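Local structure of type I polyketide synthase PikAII (Streptomyces venezuelae, 3QP9) at residues R89-A93 and Q140-A145; R231-R235 and T507-L512; L343-L349 and P395-F400. The protein is a C2-type ketoreductase domain of a modular polyketide synthase, with a Rossmann fold, and probably epimerises alpha-substituents of carrier-bound beta-keto intermediates rather than reducing them. All blocks are in the same frame, centred on the assembly; numbering follows the deposited sequence.

Interaction 1: residues R89-A93 and Q140-A145; sequences RQRLA and QALEDA
Ala93 and Ala141 face each other where helices 89-102 and 130-144 come together, their CA atoms 4.6 Å apart. The CB of Ala93 touches the carbonyl O of Ala141 and, at 3.6 Å, the CB of Asp144. Ala141 CB also packs against Leu92 CB, and Ala145 CB rests 3.4 Å from the Ala93 carbonyl O. Small side chains let the two short helical segments approach to 8.3 Å between axes while crossing at -53°. Beyond this alanine centre the contact turns polar. The bent Arg89 side chain passes over Gln140, whose CB sits 3.7 Å above the centre of the guanidinium, with the Gln140 amide stacked at 24° to it. NH1 of Arg89 then reaches Asp144 OD2 at 2.6 Å in a salt bridge, although the carboxylate's exact turn is doubtful. Asp144 CG lies beside its own backbone N (chi1 -58°), which turns the carboxylate toward the edge of the Arg89 guanidinium. The Gln140 NE2 is held by the carbonyls of Leu358 and Thr361. Leu96, one turn further along helix 89-102, continues the apolar seam against Ala141, Leu142 and Ala145, while Thr137 and Leu138 of helix 130-144 receive Leu92.

Interaction 2: residues R231-R235 and T507-L512; sequences RRLVR and TLLADL
Arg232 leaves strand 227-235 with CG beside its backbone N (chi1 -71°) and bends again at chi2, which lays its guanidinium over Thr507. Leu508, with CG trans to the backbone N (chi1 -171°), runs alongside Arg231 and brings CD1 to 3.7 Å from Arg231 CG. The Thr507 carbonyl O lies over one face of the Arg232 guanidinium, 3.1 Å above its plane and toward the rim, at an angle unsuited to hydrogen bonding, while Asp511 OD2 makes a weak, long salt bridge to NE at 3.4 Å. The guanidinium is further fixed by NH2 donating to the Arg231 carbonyl O and by NH1 pairing with Glu218, which also bonds Thr507 OG1. Only one direct backbone bond joins the segments, Leu233 N to Leu508 O (3.0 Å, 158° at the hydrogen). Water 3 bridges the carbonyls of Leu508 and Leu233 and the amide of Asp511; water 4 links Arg235 N to Asp511 O. Among the apolar groups, Leu233 CD2 packs 4.0 Å from Leu509 CD2, and Leu512 CD1 meets Arg235 CG. The loop is a pair of overlapping type I beta turns leading into the N-cap of helix 513-516, laid against strand 227-235 by one direct bond, waters and leucine contacts.

Interaction 3: residues L343-L349 and P395-F400; sequences LSAVLHL and PVLVLF
Val346 and Val398 carry the middle of a parallel ladder between strands 343-348 and 396-402, with Val346 N donating to Val396 O at 2.7 Å and Val346 O accepting from Val398 N at 2.8 Å. The ladder continues through His348 N to Val398 O and ends in Phe400 N to His348 O. At its start the bond from Val396 N to Ser344 O is longer, 3.3 Å, its donor 35° out of the carbonyl plane; Arg393 also binds this oxygen. A CA-H...O contact, Ala345 CA to Val396 O, supplements the ladder. Apolar pairs occupy both faces. On one, Leu347 CD2 reaches Val398 CB at 3.6 Å, brought over by a CG beside its backbone N (chi1 -56°), and helices 262-274 and 468-481 cover the pair. On the other, Val346 CG1 meets Leu397 CD1, also at 3.6 Å, and helix 363-386 packs on His348 and Leu399. Finally, in a CH-pi contact Leu349 CG sits over the Phe400 ring face, 3.8 Å from its centroid and 17° off the normal. With alternate main-chain groups joined here, others bonded to strands 253-256 and 435-441, and mainly hydrocarbon faces, the chemistry is that of a buried Rossmann-fold core.

From the N terminus, interaction 1 closes first: 46 residues, including strand 109-112, separate segments 89-93 and 140-145, which lie on helices 89-102 and 130-144. The chain then runs on to strand 227-235, where interaction 2 opens a loop of 271 residues that closes only near the C terminus. Interaction 3 is nested inside that loop, joining neighbouring parallel strands of the KR domain across helix 363-386. None of the contacts cross or touch. Interactions 1 and 3 lie on opposite sides of the chain's centre, their centres about 41 Å apart, while interaction 2 ties the loop before the last helix to strand 227-235, beside strand 29-36 from the start of the chain.

Interaction 1: residues R89-A93 and Q140-A145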
loop_
_atom_site.group_PDB
_atom_site.type_symbol
_atom_site.label_atom_id
_atom_site.label_comp_id
_atom_site.label_asym_id
_atom_site.label_seq_id
_atom_site.Cartn_x
_atom_site.Cartn_y
_atom_site.Cartn_z
ATOM N N ARG A 89 -6.921 14.019 -18.807
ATOM C CA ARG A 89 -5.965 13.168 -19.445
ATOM C C ARG A 89 -5.622 13.731 -20.840
ATOM O O ARG A 89 -4.452 14.000 -21.150
ATOM C CB ARG A 89 -6.414 11.689 -19.376
ATOM C CG ARG A 89 -7.001 11.025 -20.578
ATOM C CD ARG A 89 -6.248 9.722 -20.868
ATOM N NE ARG A 89 -6.925 8.494 -20.476
ATOM C CZ ARG A 89 -6.730 7.316 -21.069
ATOM N NH1 ARG A 89 -5.922 7.208 -22.113
ATOM N NH2 ARG A 89 -7.365 6.228 -20.634
ATOM N N GLN A 90 -6.648 14.016 -21.638
ATOM C CA GLN A 90 -6.408 14.572 -22.964
ATOM C C GLN A 90 -5.526 15.827 -22.974
ATOM O O GLN A 90 -4.634 15.922 -23.811
ATOM C CB GLN A 90 -7.708 14.702 -23.760
ATOM C CG GLN A 90 -8.069 13.388 -24.523
ATOM C CD GLN A 90 -7.594 12.053 -23.833
ATOM O OE1 GLN A 90 -8.418 11.250 -23.372
ATOM N NE2 GLN A 90 -6.268 11.819 -23.802
ATOM N N ARG A 91 -5.716 16.746 -22.023
ATOM C CA ARG A 91 -4.821 17.910 -21.909
ATOM C C ARG A 91 -3.370 17.509 -21.661
ATOM O O ARG A 91 -2.458 18.080 -22.268
ATOM C CB ARG A 91 -5.288 18.865 -20.813
ATOM C CG ARG A 91 -6.758 19.239 -20.923
ATOM C CD ARG A 91 -6.966 20.400 -21.894
ATOM N NE ARG A 91 -8.272 21.054 -21.769
ATOM C CZ ARG A 91 -8.744 21.660 -20.667
ATOM N NH1 ARG A 91 -8.039 21.681 -19.536
ATOM N NH2 ARG A 91 -9.947 22.245 -20.684
ATOM N N LEU A 92 -3.159 16.519 -20.768
ATOM C CA LEU A 92 -1.805 16.082 -20.438
ATOM C C LEU A 92 -1.160 15.386 -21.638
ATOM O O LEU A 92 0.011 15.587 -21.880
ATOM C CB LEU A 92 -1.783 15.135 -19.232
ATOM C CG LEU A 92 -0.710 15.330 -18.148
ATOM C CD1 LEU A 92 -0.770 14.215 -17.051
ATOM C CD2 LEU A 92 0.673 15.446 -18.674
ATOM N N ALA A 93 -1.923 14.543 -22.338
ATOM C CA ALA A 93 -1.411 13.849 -23.535
ATOM C C ALA A 93 -0.980 14.857 -24.631
ATOM O O ALA A 93 0.027 14.654 -25.308
ATOM C CB ALA A 93 -2.453 12.838 -24.097
ATOM N N GLN A 140 -1.584 7.053 -18.005
ATOM C CA GLN A 140 -2.544 6.829 -19.085
ATOM C C GLN A 140 -2.164 7.693 -20.280
ATOM O O GLN A 140 -2.127 7.209 -21.408
ATOM C CB GLN A 140 -3.932 7.256 -18.617
ATOM C CG GLN A 140 -4.676 6.219 -17.836
ATOM C CD GLN A 140 -5.894 6.746 -17.122
ATOM O OE1 GLN A 140 -6.143 7.971 -16.993
ATOM N NE2 GLN A 140 -6.691 5.810 -16.671
ATOM N N ALA A 141 -1.872 8.964 -19.995
ATOM C CA ALA A 141 -1.610 10.012 -20.975
ATOM C C ALA A 141 -0.282 9.811 -21.724
ATOM O O ALA A 141 -0.185 10.121 -22.914
ATOM C CB ALA A 141 -1.664 11.343 -20.337
ATOM N N LEU A 142 0.752 9.307 -21.025
ATOM C CA LEU A 142 1.982 8.839 -21.717
ATOM C C LEU A 142 1.702 7.883 -22.909
ATOM O O LEU A 142 2.272 8.022 -23.993
ATOM C CB LEU A 142 2.921 8.153 -20.700
ATOM C CG LEU A 142 3.604 9.185 -19.766
ATOM C CD1 LEU A 142 4.267 8.455 -18.575
ATOM C CD2 LEU A 142 4.616 10.083 -20.499
ATOM N N GLU A 143 0.833 6.905 -22.697
ATOM C CA GLU A 143 0.472 5.978 -23.758
ATOM C C GLU A 143 -0.356 6.708 -24.825
ATOM O O GLU A 143 -0.134 6.458 -25.991
ATOM C CB GLU A 143 -0.277 4.748 -23.232
ATOM C CG GLU A 143 -0.261 3.572 -24.229
ATOM C CD GLU A 143 -0.966 2.297 -23.727
ATOM O OE1 GLU A 143 -0.592 1.193 -24.213
ATOM O OE2 GLU A 143 -1.893 2.387 -22.867
ATOM N N ASP A 144 -1.238 7.638 -24.439
ATOM C CA ASP A 144 -2.037 8.411 -25.439
ATOM C C ASP A 144 -1.141 9.277 -26.315
ATOM O O ASP A 144 -1.438 9.466 -27.486
ATOM C CB ASP A 144 -3.056 9.359 -24.815
ATOM C CG ASP A 144 -4.060 8.670 -23.924
ATOM O OD1 ASP A 144 -4.592 9.394 -23.019
ATOM O OD2 ASP A 144 -4.316 7.444 -24.105
ATOM N N ALA A 145 -0.093 9.856 -25.726
ATOM C CA ALA A 145 0.890 10.602 -26.493
ATOM C C ALA A 145 1.997 9.775 -27.233
ATOM O O ALA A 145 2.861 10.355 -27.914
ATOM C CB ALA A 145 1.519 11.660 -25.607
#

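Interaction 2: residues R231-R235 and T507-L512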
loop_
_atom_site.group_PDB
_atom_site.type_symbol
_atom_site.label_atom_id
_atom_site.label_comp_id
_atom_site.label_asym_id
_atom_site.label_seq_id
_atom_site.Cartn_x
_atom_site.Cartn_y
_atom_site.Cartn_z
ATOM N N ARG A 231 14.053 -2.949 -2.605
ATOM C CA ARG A 231 12.931 -3.665 -1.982
ATOM C C ARG A 231 12.905 -5.174 -2.247
ATOM O O ARG A 231 13.046 -5.657 -3.429
ATOM C CB ARG A 231 11.619 -3.022 -2.449
ATOM C CG ARG A 231 10.343 -3.459 -1.627
ATOM C CD ARG A 231 9.260 -2.325 -1.830
ATOM N NE ARG A 231 7.974 -2.745 -1.189
ATOM C CZ ARG A 231 7.058 -3.555 -1.734
ATOM N NH1 ARG A 231 5.918 -3.821 -1.048
ATOM N NH2 ARG A 231 7.290 -4.220 -2.858
ATOM N N ARG A 232 12.704 -5.922 -1.190
ATOM C CA ARG A 232 12.757 -7.407 -1.270
ATOM C C ARG A 232 11.636 -7.981 -0.421
ATOM O O ARG A 232 11.455 -7.526 0.710
ATOM C CB ARG A 232 14.148 -7.883 -0.648
ATOM C CG ARG A 232 15.372 -7.564 -1.505
ATOM C CD ARG A 232 15.261 -8.289 -2.919
ATOM N NE ARG A 232 16.531 -8.114 -3.672
ATOM C CZ ARG A 232 16.756 -7.109 -4.499
ATOM N NH1 ARG A 232 17.888 -7.027 -5.165
ATOM N NH2 ARG A 232 15.815 -6.180 -4.652
ATOM N N LEU A 233 10.908 -8.973 -0.909
ATOM C CA LEU A 233 10.050 -9.818 -0.058
ATOM C C LEU A 233 10.826 -11.010 0.444
ATOM O O LEU A 233 11.384 -11.758 -0.339
ATOM C CB LEU A 233 8.827 -10.258 -0.871
ATOM C CG LEU A 233 7.854 -11.103 -0.040
ATOM C CD1 LEU A 233 7.092 -10.018 0.786
ATOM C CD2 LEU A 233 6.940 -11.804 -1.067
ATOM N N VAL A 234 10.978 -11.137 1.760
ATOM C CA VAL A 234 11.701 -12.238 2.319
ATOM C C VAL A 234 10.853 -13.015 3.340
ATOM O O VAL A 234 9.846 -12.521 3.882
ATOM C CB VAL A 234 13.052 -11.754 3.033
ATOM C CG1 VAL A 234 14.010 -11.031 1.951
ATOM C CG2 VAL A 234 12.714 -10.908 4.205
ATOM N N ARG A 235 11.288 -14.222 3.694
ATOM C CA ARG A 235 10.590 -14.935 4.786
ATOM C C ARG A 235 10.816 -14.249 6.098
ATOM O O ARG A 235 11.920 -13.760 6.405
ATOM C CB ARG A 235 11.113 -16.384 4.957
ATOM C CG ARG A 235 10.509 -17.274 3.947
ATOM C CD ARG A 235 10.737 -18.759 4.161
ATOM N NE ARG A 235 10.230 -19.396 2.946
ATOM C CZ ARG A 235 8.960 -19.683 2.710
ATOM N NH1 ARG A 235 8.603 -20.239 1.528
ATOM N NH2 ARG A 235 8.060 -19.432 3.655
ATOM N N THR A 507 13.141 -7.922 -9.344
ATOM C CA THR A 507 14.098 -8.458 -8.360
ATOM C C THR A 507 13.476 -8.550 -6.977
ATOM O O THR A 507 14.150 -8.895 -5.954
ATOM C CB THR A 507 15.291 -7.526 -8.206
ATOM O OG1 THR A 507 14.802 -6.193 -7.929
ATOM C CG2 THR A 507 16.229 -7.496 -9.454
ATOM N N LEU A 508 12.184 -8.278 -6.863
ATOM C CA LEU A 508 11.493 -8.342 -5.576
ATOM C C LEU A 508 11.624 -9.704 -4.867
ATOM O O LEU A 508 11.685 -9.798 -3.633
ATOM C CB LEU A 508 9.980 -7.997 -5.779
ATOM C CG LEU A 508 9.253 -7.837 -4.451
ATOM C CD1 LEU A 508 9.708 -6.618 -3.461
ATOM C CD2 LEU A 508 7.743 -7.958 -4.554
ATOM N N LEU A 509 11.667 -10.780 -5.636
ATOM C CA LEU A 509 11.745 -12.120 -5.038
ATOM C C LEU A 509 13.189 -12.698 -5.100
ATOM O O LEU A 509 13.360 -13.883 -4.917
ATOM C CB LEU A 509 10.815 -13.047 -5.909
ATOM C CG LEU A 509 9.410 -12.542 -6.079
ATOM C CD1 LEU A 509 8.527 -13.516 -6.894
ATOM C CD2 LEU A 509 8.813 -12.310 -4.598
ATOM N N ALA A 510 14.208 -11.872 -5.322
ATOM C CA ALA A 510 15.590 -12.338 -5.538
ATOM C C ALA A 510 16.154 -12.988 -4.308
ATOM O O ALA A 510 17.048 -13.811 -4.411
ATOM C CB ALA A 510 16.498 -11.144 -5.992
ATOM N N ASP A 511 15.634 -12.596 -3.155
ATOM C CA ASP A 511 16.232 -13.020 -1.895
ATOM C C ASP A 511 15.266 -13.997 -1.124
ATOM O O ASP A 511 15.279 -14.159 0.091
ATOM C CB ASP A 511 16.677 -11.776 -1.082
ATOM C CG ASP A 511 17.836 -10.929 -1.785
ATOM O OD1 ASP A 511 18.443 -11.278 -2.829
ATOM O OD2 ASP A 511 18.105 -9.852 -1.244
ATOM N N LEU A 512 14.374 -14.626 -1.856
ATOM C CA LEU A 512 13.495 -15.588 -1.278
ATOM C C LEU A 512 13.743 -16.948 -1.955
ATOM O O LEU A 512 13.302 -17.172 -3.082
ATOM C CB LEU A 512 12.042 -15.114 -1.499
ATOM C CG LEU A 512 10.871 -15.913 -0.934
ATOM C CD1 LEU A 512 11.183 -15.998 0.509
ATOM C CD2 LEU A 512 9.563 -15.089 -1.120
HETATM O O HOH W 1 12.247 -4.831 -6.069
HETATM O O HOH W 2 19.329 -9.439 -4.433
HETATM O O HOH W 3 13.493 -11.198 -2.145
HETATM O O HOH W 4 13.764 -15.209 2.398
#

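Interaction 3: residues L343-L349 and P395-F400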
loop_
_atom_site.group_PDB
_atom_site.type_symbol
_atom_site.label_atom_id
_atom_site.label_comp_id
_atom_site.label_asym_id
_atom_site.label_seq_id
_atom_site.Cartn_x
_atom_site.Cartn_y
_atom_site.Cartn_z
ATOM N N LEU A 343 -11.536 0.697 25.313
ATOM C CA LEU A 343 -11.003 0.138 24.094
ATOM C C LEU A 343 -9.564 -0.507 24.274
ATOM O O LEU A 343 -8.632 0.153 24.693
ATOM C CB LEU A 343 -11.029 1.259 23.040
ATOM C CG LEU A 343 -11.320 1.037 21.576
ATOM C CD1 LEU A 343 -10.252 1.738 20.712
ATOM C CD2 LEU A 343 -11.450 -0.392 21.247
ATOM N N SER A 344 -9.446 -1.800 23.962
ATOM C CA SER A 344 -8.229 -2.604 24.098
ATOM C C SER A 344 -7.606 -2.878 22.694
ATOM O O SER A 344 -6.381 -2.933 22.546
ATOM C CB SER A 344 -8.582 -3.948 24.741
ATOM O OG SER A 344 -7.462 -4.713 24.917
ATOM N N ALA A 345 -8.436 -3.111 21.683
ATOM C CA ALA A 345 -7.916 -3.428 20.381
ATOM C C ALA A 345 -8.960 -3.192 19.328
ATOM O O ALA A 345 -10.154 -3.326 19.582
ATOM C CB ALA A 345 -7.357 -4.907 20.303
ATOM N N VAL A 346 -8.506 -2.869 18.133
ATOM C CA VAL A 346 -9.394 -2.693 16.992
ATOM C C VAL A 346 -8.967 -3.628 15.823
ATOM O O VAL A 346 -7.749 -3.640 15.468
ATOM C CB VAL A 346 -9.363 -1.186 16.514
ATOM C CG1 VAL A 346 -10.193 -1.021 15.241
ATOM C CG2 VAL A 346 -9.928 -0.335 17.503
ATOM N N LEU A 347 -9.908 -4.424 15.265
ATOM C CA LEU A 347 -9.674 -5.230 14.118
ATOM C C LEU A 347 -10.428 -4.579 12.996
ATOM O O LEU A 347 -11.645 -4.619 12.966
ATOM C CB LEU A 347 -10.075 -6.744 14.202
ATOM C CG LEU A 347 -9.387 -7.439 15.379
ATOM C CD1 LEU A 347 -9.672 -8.990 15.307
ATOM C CD2 LEU A 347 -7.885 -7.233 15.309
ATOM N N HIS A 348 -9.684 -3.916 12.122
ATOM C CA HIS A 348 -10.316 -3.172 11.040
ATOM C C HIS A 348 -10.341 -3.899 9.708
ATOM O O HIS A 348 -9.289 -4.084 9.127
ATOM C CB HIS A 348 -9.761 -1.734 10.892
ATOM C CG HIS A 348 -10.527 -0.927 9.873
ATOM N ND1 HIS A 348 -9.911 -0.174 8.892
ATOM C CD2 HIS A 348 -11.860 -0.779 9.679
ATOM C CE1 HIS A 348 -10.833 0.420 8.145
ATOM N NE2 HIS A 348 -12.031 0.057 8.593
ATOM N N LEU A 349 -11.534 -4.269 9.219
ATOM C CA LEU A 349 -11.676 -5.092 8.011
ATOM C C LEU A 349 -12.479 -4.293 7.003
ATOM O O LEU A 349 -13.704 -4.395 6.985
ATOM C CB LEU A 349 -12.344 -6.461 8.279
ATOM C CG LEU A 349 -11.520 -7.426 9.141
ATOM C CD1 LEU A 349 -11.660 -7.082 10.654
ATOM C CD2 LEU A 349 -11.987 -8.931 8.853
ATOM N N PRO A 395 -4.451 1.384 22.723
ATOM C CA PRO A 395 -5.125 0.276 22.072
ATOM C C PRO A 395 -4.265 -0.175 20.862
ATOM O O PRO A 395 -3.507 0.631 20.321
ATOM C CB PRO A 395 -6.435 0.890 21.608
ATOM C CG PRO A 395 -6.467 2.312 22.274
ATOM C CD PRO A 395 -5.008 2.673 22.339
ATOM N N VAL A 396 -4.348 -1.450 20.475
ATOM C CA VAL A 396 -3.770 -1.950 19.245
ATOM C C VAL A 396 -4.760 -1.738 18.052
ATOM O O VAL A 396 -5.948 -2.154 18.113
ATOM C CB VAL A 396 -3.489 -3.490 19.459
ATOM C CG1 VAL A 396 -3.826 -4.367 18.238
ATOM C CG2 VAL A 396 -2.120 -3.751 20.145
ATOM N N LEU A 397 -4.273 -1.176 16.961
ATOM C CA LEU A 397 -5.059 -0.977 15.785
ATOM C C LEU A 397 -4.486 -1.869 14.679
ATOM O O LEU A 397 -3.303 -1.674 14.247
ATOM C CB LEU A 397 -5.024 0.488 15.370
ATOM C CG LEU A 397 -5.712 0.801 14.005
ATOM C CD1 LEU A 397 -7.277 0.572 13.934
ATOM C CD2 LEU A 397 -5.459 2.247 13.673
ATOM N N VAL A 398 -5.273 -2.871 14.285
ATOM C CA VAL A 398 -4.887 -3.842 13.380
ATOM C C VAL A 398 -5.632 -3.618 12.094
ATOM O O VAL A 398 -6.868 -3.709 12.027
ATOM C CB VAL A 398 -5.197 -5.291 13.914
ATOM C CG1 VAL A 398 -4.682 -6.332 12.928
ATOM C CG2 VAL A 398 -4.594 -5.437 15.286
ATOM N N LEU A 399 -4.875 -3.277 11.046
ATOM C CA LEU A 399 -5.410 -3.097 9.662
ATOM C C LEU A 399 -5.268 -4.319 8.787
ATOM O O LEU A 399 -4.158 -4.951 8.662
ATOM C CB LEU A 399 -4.620 -1.917 9.037
ATOM C CG LEU A 399 -4.525 -0.703 9.970
ATOM C CD1 LEU A 399 -3.738 0.530 9.246
ATOM C CD2 LEU A 399 -5.954 -0.212 10.352
ATOM N N PHE A 400 -6.365 -4.687 8.148
ATOM C CA PHE A 400 -6.355 -5.782 7.172
ATOM C C PHE A 400 -6.048 -5.204 5.793
ATOM O O PHE A 400 -6.886 -4.560 5.197
ATOM C CB PHE A 400 -7.721 -6.541 7.173
ATOM C CG PHE A 400 -7.831 -7.596 8.271
ATOM C CD1 PHE A 400 -7.372 -7.357 9.540
ATOM C CD2 PHE A 400 -8.405 -8.850 8.011
ATOM C CE1 PHE A 400 -7.477 -8.342 10.526
ATOM C CE2 PHE A 400 -8.487 -9.849 9.005
ATOM C CZ PHE A 400 -8.035 -9.631 10.223
#